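Local coordinates for protein carboxypeptidase A (Helicoverpa armigera, PDB 1JQG) that probably removes single residues from the C-terminal end of peptide chains, as a zinc-dependent metallocarboxypeptidase made as a proenzyme, at residues Leu253-Ser265 and Ala361-Ala373. Numbering follows the deposited sequence.
Sequences LNRNFGMNWGTAS and AASGGASDYAMQA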
loop_
_atom_site.group_PDB
_atom_site.type_symbol
_atom_site.label_atom_id
_atom_site.label_comp_id
_atom_site.label_asym_id
_atom_site.label_seq_id
_atom_site.Cartn_x
_atom_site.Cartn_y
_atom_site.Cartn_z
ATOM N N LEU A 253 -5.120 -4.929 -7.998
ATOM C CA LEU A 253 -5.902 -5.532 -6.889
ATOM C C LEU A 253 -6.670 -4.547 -6.044
ATOM O O LEU A 253 -7.668 -4.856 -5.406
ATOM C CB LEU A 253 -4.978 -6.350 -5.997
ATOM C CG LEU A 253 -4.317 -7.576 -6.620
ATOM C CD1 LEU A 253 -3.345 -8.211 -5.625
ATOM C CD2 LEU A 253 -5.389 -8.602 -7.054
ATOM N N ASN A 254 -6.289 -3.271 -6.067
ATOM C CA ASN A 254 -6.982 -2.237 -5.305
ATOM C C ASN A 254 -8.149 -1.690 -6.095
ATOM O O ASN A 254 -8.711 -0.633 -5.793
ATOM C CB ASN A 254 -6.019 -1.141 -4.855
ATOM C CG ASN A 254 -6.455 -0.538 -3.508
ATOM O OD1 ASN A 254 -7.234 -1.162 -2.776
ATOM N ND2 ASN A 254 -5.994 0.652 -3.154
ATOM N N ARG A 255 -8.544 -2.384 -7.155
ATOM C CA ARG A 255 -9.677 -2.012 -7.985
ATOM C C ARG A 255 -10.534 -3.275 -8.218
ATOM O O ARG A 255 -11.520 -3.281 -8.927
ATOM C CB ARG A 255 -9.274 -1.418 -9.311
ATOM C CG ARG A 255 -8.227 -0.322 -9.313
ATOM C CD ARG A 255 -8.883 1.016 -9.002
ATOM N NE ARG A 255 -7.856 2.031 -8.843
ATOM C CZ ARG A 255 -7.925 3.247 -9.355
ATOM N NH1 ARG A 255 -8.991 3.608 -10.069
ATOM N NH2 ARG A 255 -6.903 4.075 -9.139
ATOM N N ASN A 256 -10.143 -4.379 -7.596
ATOM C CA ASN A 256 -10.809 -5.658 -7.720
ATOM C C ASN A 256 -11.727 -6.021 -6.549
ATOM O O ASN A 256 -12.239 -7.147 -6.447
ATOM C CB ASN A 256 -9.720 -6.722 -7.868
ATOM C CG ASN A 256 -10.248 -7.987 -8.537
ATOM O OD1 ASN A 256 -10.771 -7.908 -9.632
ATOM N ND2 ASN A 256 -10.048 -9.095 -7.821
ATOM N N PHE A 257 -12.019 -5.059 -5.663
ATOM C CA PHE A 257 -12.921 -5.333 -4.521
ATOM C C PHE A 257 -14.353 -4.949 -4.805
ATOM O O PHE A 257 -14.604 -4.143 -5.675
ATOM C CB PHE A 257 -12.438 -4.634 -3.253
ATOM C CG PHE A 257 -11.209 -5.262 -2.644
ATOM C CD1 PHE A 257 -9.948 -5.048 -3.177
ATOM C CD2 PHE A 257 -11.319 -6.116 -1.547
ATOM C CE1 PHE A 257 -8.838 -5.658 -2.632
ATOM C CE2 PHE A 257 -10.219 -6.729 -0.976
ATOM C CZ PHE A 257 -8.956 -6.487 -1.520
ATOM N N GLY A 258 -15.300 -5.556 -4.113
ATOM C CA GLY A 258 -16.717 -5.494 -4.362
ATOM C C GLY A 258 -17.436 -4.218 -4.051
ATOM O O GLY A 258 -18.588 -4.073 -4.477
ATOM N N MET A 259 -16.811 -3.245 -3.411
ATOM C CA MET A 259 -17.457 -1.959 -3.130
ATOM C C MET A 259 -17.437 -1.062 -4.352
ATOM O O MET A 259 -16.438 -0.441 -4.717
ATOM C CB MET A 259 -16.738 -1.306 -1.955
ATOM C CG MET A 259 -17.641 -0.555 -1.023
ATOM S SD MET A 259 -18.221 1.035 -1.596
ATOM C CE MET A 259 -19.899 1.022 -0.981
ATOM N N ASN A 260 -18.540 -1.039 -5.077
ATOM C CA ASN A 260 -18.725 -0.225 -6.281
ATOM C C ASN A 260 -17.746 -0.562 -7.406
ATOM O O ASN A 260 -17.197 0.274 -8.149
ATOM C CB ASN A 260 -18.681 1.267 -5.970
ATOM C CG ASN A 260 -19.848 1.720 -5.108
ATOM O OD1 ASN A 260 -19.677 2.264 -4.011
ATOM N ND2 ASN A 260 -21.079 1.498 -5.578
ATOM N N TRP A 261 -17.504 -1.864 -7.598
ATOM C CA TRP A 261 -16.520 -2.317 -8.570
ATOM C C TRP A 261 -16.811 -1.813 -9.976
ATOM O O TRP A 261 -17.965 -1.813 -10.383
ATOM C CB TRP A 261 -16.450 -3.853 -8.536
ATOM C CG TRP A 261 -15.474 -4.416 -9.530
ATOM C CD1 TRP A 261 -14.141 -4.647 -9.338
ATOM C CD2 TRP A 261 -15.757 -4.809 -10.876
ATOM N NE1 TRP A 261 -13.583 -5.179 -10.470
ATOM C CE2 TRP A 261 -14.565 -5.278 -11.429
ATOM C CE3 TRP A 261 -16.920 -4.817 -11.657
ATOM C CZ2 TRP A 261 -14.498 -5.754 -12.747
ATOM C CZ3 TRP A 261 -16.837 -5.307 -12.954
ATOM C CH2 TRP A 261 -15.620 -5.765 -13.505
ATOM N N GLY A 262 -15.770 -1.487 -10.732
ATOM C CA GLY A 262 -15.897 -1.102 -12.120
ATOM C C GLY A 262 -16.397 0.295 -12.425
ATOM O O GLY A 262 -16.507 0.641 -13.619
ATOM N N THR A 263 -16.695 1.102 -11.409
ATOM C CA THR A 263 -17.299 2.416 -11.632
ATOM C C THR A 263 -16.228 3.477 -11.834
ATOM O O THR A 263 -16.453 4.473 -12.508
ATOM C CB THR A 263 -18.238 2.837 -10.495
ATOM O OG1 THR A 263 -17.474 2.847 -9.282
ATOM C CG2 THR A 263 -19.427 1.898 -10.444
ATOM N N ALA A 264 -15.048 3.246 -11.245
ATOM C CA ALA A 264 -13.972 4.241 -11.376
ATOM C C ALA A 264 -12.618 3.578 -11.590
ATOM O O ALA A 264 -11.652 3.844 -10.874
ATOM C CB ALA A 264 -13.984 5.175 -10.174
ATOM N N SER A 265 -12.503 2.780 -12.637
ATOM C CA SER A 265 -11.299 2.056 -12.984
ATOM C C SER A 265 -11.235 1.742 -14.475
ATOM O O SER A 265 -12.179 2.034 -15.198
ATOM C CB SER A 265 -11.221 0.759 -12.171
ATOM O OG SER A 265 -12.502 0.132 -12.232
ATOM N N ALA A 361 -11.300 10.137 -7.932
ATOM C CA ALA A 361 -12.308 9.073 -7.884
ATOM C C ALA A 361 -11.668 7.703 -8.062
ATOM O O ALA A 361 -10.879 7.481 -8.953
ATOM C CB ALA A 361 -13.433 9.357 -8.871
ATOM N N ALA A 362 -12.041 6.770 -7.211
ATOM C CA ALA A 362 -11.519 5.406 -7.230
ATOM C C ALA A 362 -12.573 4.440 -6.699
ATOM O O ALA A 362 -13.336 4.759 -5.805
ATOM C CB ALA A 362 -10.262 5.244 -6.384
ATOM N N SER A 363 -12.594 3.235 -7.217
ATOM C CA SER A 363 -13.509 2.198 -6.786
ATOM C C SER A 363 -12.819 0.845 -6.693
ATOM O O SER A 363 -11.708 0.704 -7.199
ATOM C CB SER A 363 -14.698 2.073 -7.749
ATOM O OG SER A 363 -14.171 1.820 -9.055
ATOM N N GLY A 364 -13.494 -0.093 -6.001
ATOM C CA GLY A 364 -12.881 -1.424 -5.874
ATOM C C GLY A 364 -11.760 -1.461 -4.845
ATOM O O GLY A 364 -10.991 -2.422 -4.880
ATOM N N GLY A 365 -11.652 -0.482 -3.969
ATOM C CA GLY A 365 -10.578 -0.428 -3.010
ATOM C C GLY A 365 -10.843 -1.351 -1.836
ATOM O O GLY A 365 -11.964 -1.651 -1.432
ATOM N N ALA A 366 -9.766 -1.848 -1.253
ATOM C CA ALA A 366 -9.814 -2.793 -0.141
ATOM C C ALA A 366 -10.424 -2.175 1.102
ATOM O O ALA A 366 -11.354 -2.716 1.700
ATOM C CB ALA A 366 -8.389 -3.247 0.151
ATOM N N SER A 367 -9.970 -1.001 1.516
ATOM C CA SER A 367 -10.496 -0.328 2.705
ATOM C C SER A 367 -11.986 0.005 2.595
ATOM O O SER A 367 -12.692 -0.059 3.601
ATOM C CB SER A 367 -9.677 0.902 3.074
ATOM O OG SER A 367 -9.665 1.934 2.114
ATOM N N ASP A 368 -12.452 0.348 1.387
ATOM C CA ASP A 368 -13.862 0.625 1.178
ATOM C C ASP A 368 -14.751 -0.608 1.377
ATOM O O ASP A 368 -15.844 -0.514 1.941
ATOM C CB ASP A 368 -14.102 1.207 -0.224
ATOM C CG ASP A 368 -13.780 2.676 -0.303
ATOM O OD1 ASP A 368 -13.803 3.260 -1.402
ATOM O OD2 ASP A 368 -13.449 3.338 0.692
ATOM N N TYR A 369 -14.280 -1.764 0.898
ATOM C CA TYR A 369 -15.011 -2.995 1.000
ATOM C C TYR A 369 -15.095 -3.468 2.462
ATOM O O TYR A 369 -16.198 -3.811 2.902
ATOM C CB TYR A 369 -14.439 -4.103 0.102
ATOM C CG TYR A 369 -15.088 -5.467 0.330
ATOM C CD1 TYR A 369 -16.260 -5.828 -0.330
ATOM C CD2 TYR A 369 -14.565 -6.407 1.200
ATOM C CE1 TYR A 369 -16.878 -7.043 -0.152
ATOM C CE2 TYR A 369 -15.135 -7.634 1.422
ATOM C CZ TYR A 369 -16.302 -7.942 0.734
ATOM O OH TYR A 369 -16.872 -9.166 0.952
ATOM N N ALA A 370 -13.986 -3.412 3.153
ATOM C CA ALA A 370 -13.882 -3.769 4.549
ATOM C C ALA A 370 -14.812 -2.953 5.439
ATOM O O ALA A 370 -15.431 -3.519 6.326
ATOM C CB ALA A 370 -12.457 -3.465 5.050
ATOM N N MET A 371 -14.912 -1.667 5.122
ATOM C CA MET A 371 -15.866 -0.748 5.740
ATOM C C MET A 371 -17.317 -1.158 5.492
ATOM O O MET A 371 -18.144 -1.064 6.383
ATOM C CB MET A 371 -15.632 0.668 5.207
ATOM C CG MET A 371 -16.646 1.664 5.743
ATOM S SD MET A 371 -15.865 2.964 6.713
ATOM C CE MET A 371 -17.210 3.086 7.929
ATOM N N GLN A 372 -17.607 -1.632 4.298
ATOM C CA GLN A 372 -18.955 -2.029 3.903
ATOM C C GLN A 372 -19.363 -3.375 4.475
ATOM O O GLN A 372 -20.528 -3.676 4.776
ATOM C CB GLN A 372 -19.044 -2.084 2.377
ATOM C CG GLN A 372 -20.336 -2.616 1.823
ATOM C CD GLN A 372 -20.284 -2.989 0.357
ATOM O OE1 GLN A 372 -19.540 -3.874 -0.067
ATOM N NE2 GLN A 372 -21.086 -2.339 -0.486
ATOM N N ALA A 373 -18.404 -4.291 4.611
ATOM C CA ALA A 373 -18.754 -5.618 5.150
ATOM C C ALA A 373 -18.292 -5.919 6.568
ATOM O O ALA A 373 -18.692 -7.005 6.987
ATOM C CB ALA A 373 -18.231 -6.657 4.177
HETATM O O HOH W 1 -7.329 0.709 0.168
HETATM O O HOH W 2 -14.837 1.469 -3.513
#
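Phe-257 lies with its ring face against the first turn of helix 366-373: Ala-366 CA stands 3.7 Å from the ring centroid, almost on the ring normal, a CH-pi contact, and Ala-366 CB adds to it over CE1 and CZ. CG stands beside the backbone N, anti to the carbonyl carbon (chi1 -73°), which lays the ring face against Ala-366, while CB packs on Tyr-369 CB; Phe-280, outside the two segments, meets the Phe-257 ring and packs edge-to-face with Tyr-369. Replacing Phe-257 by an alanine is likely to leave Ala-366 CA and CB without the ring face they pack on and to open a gap beside the first turn of the helix. Close by, Gly-364 is held by the loop at both its backbone N and O: its O accepts from Phe-257 N at 2.9 Å, and its N donates to Met-259 O at 3.2 Å. A CB on Gly-364 would clash with Arg-255 O. Water 2 bridges Met-259 O and the buried Asp-368 OD1, which also accepts from Gly-317 N. Farther along, Ser-363 OG, between its own backbone N and carbonyl carbon (chi1 57°), accepts from Ala-264 N (2.8 Å). The looser side lies toward solvent, where the Met-259 chain, bent at chi2, slants across the exposed Gln-372, CE to NE2 3.6 Å, without a polar bond. At the zinc-facing end, Asn-254 OD1 takes the Ala-366 N-H at 3.0 Å, nearly straight at 164°, while the side chain touches the zinc ligands His-181 and His-306. The Asn-254 side chain thus joins the start of helix 366-373 to the neighbourhood of the zinc ligands, and the bond probably helps orient it beside the metal centre.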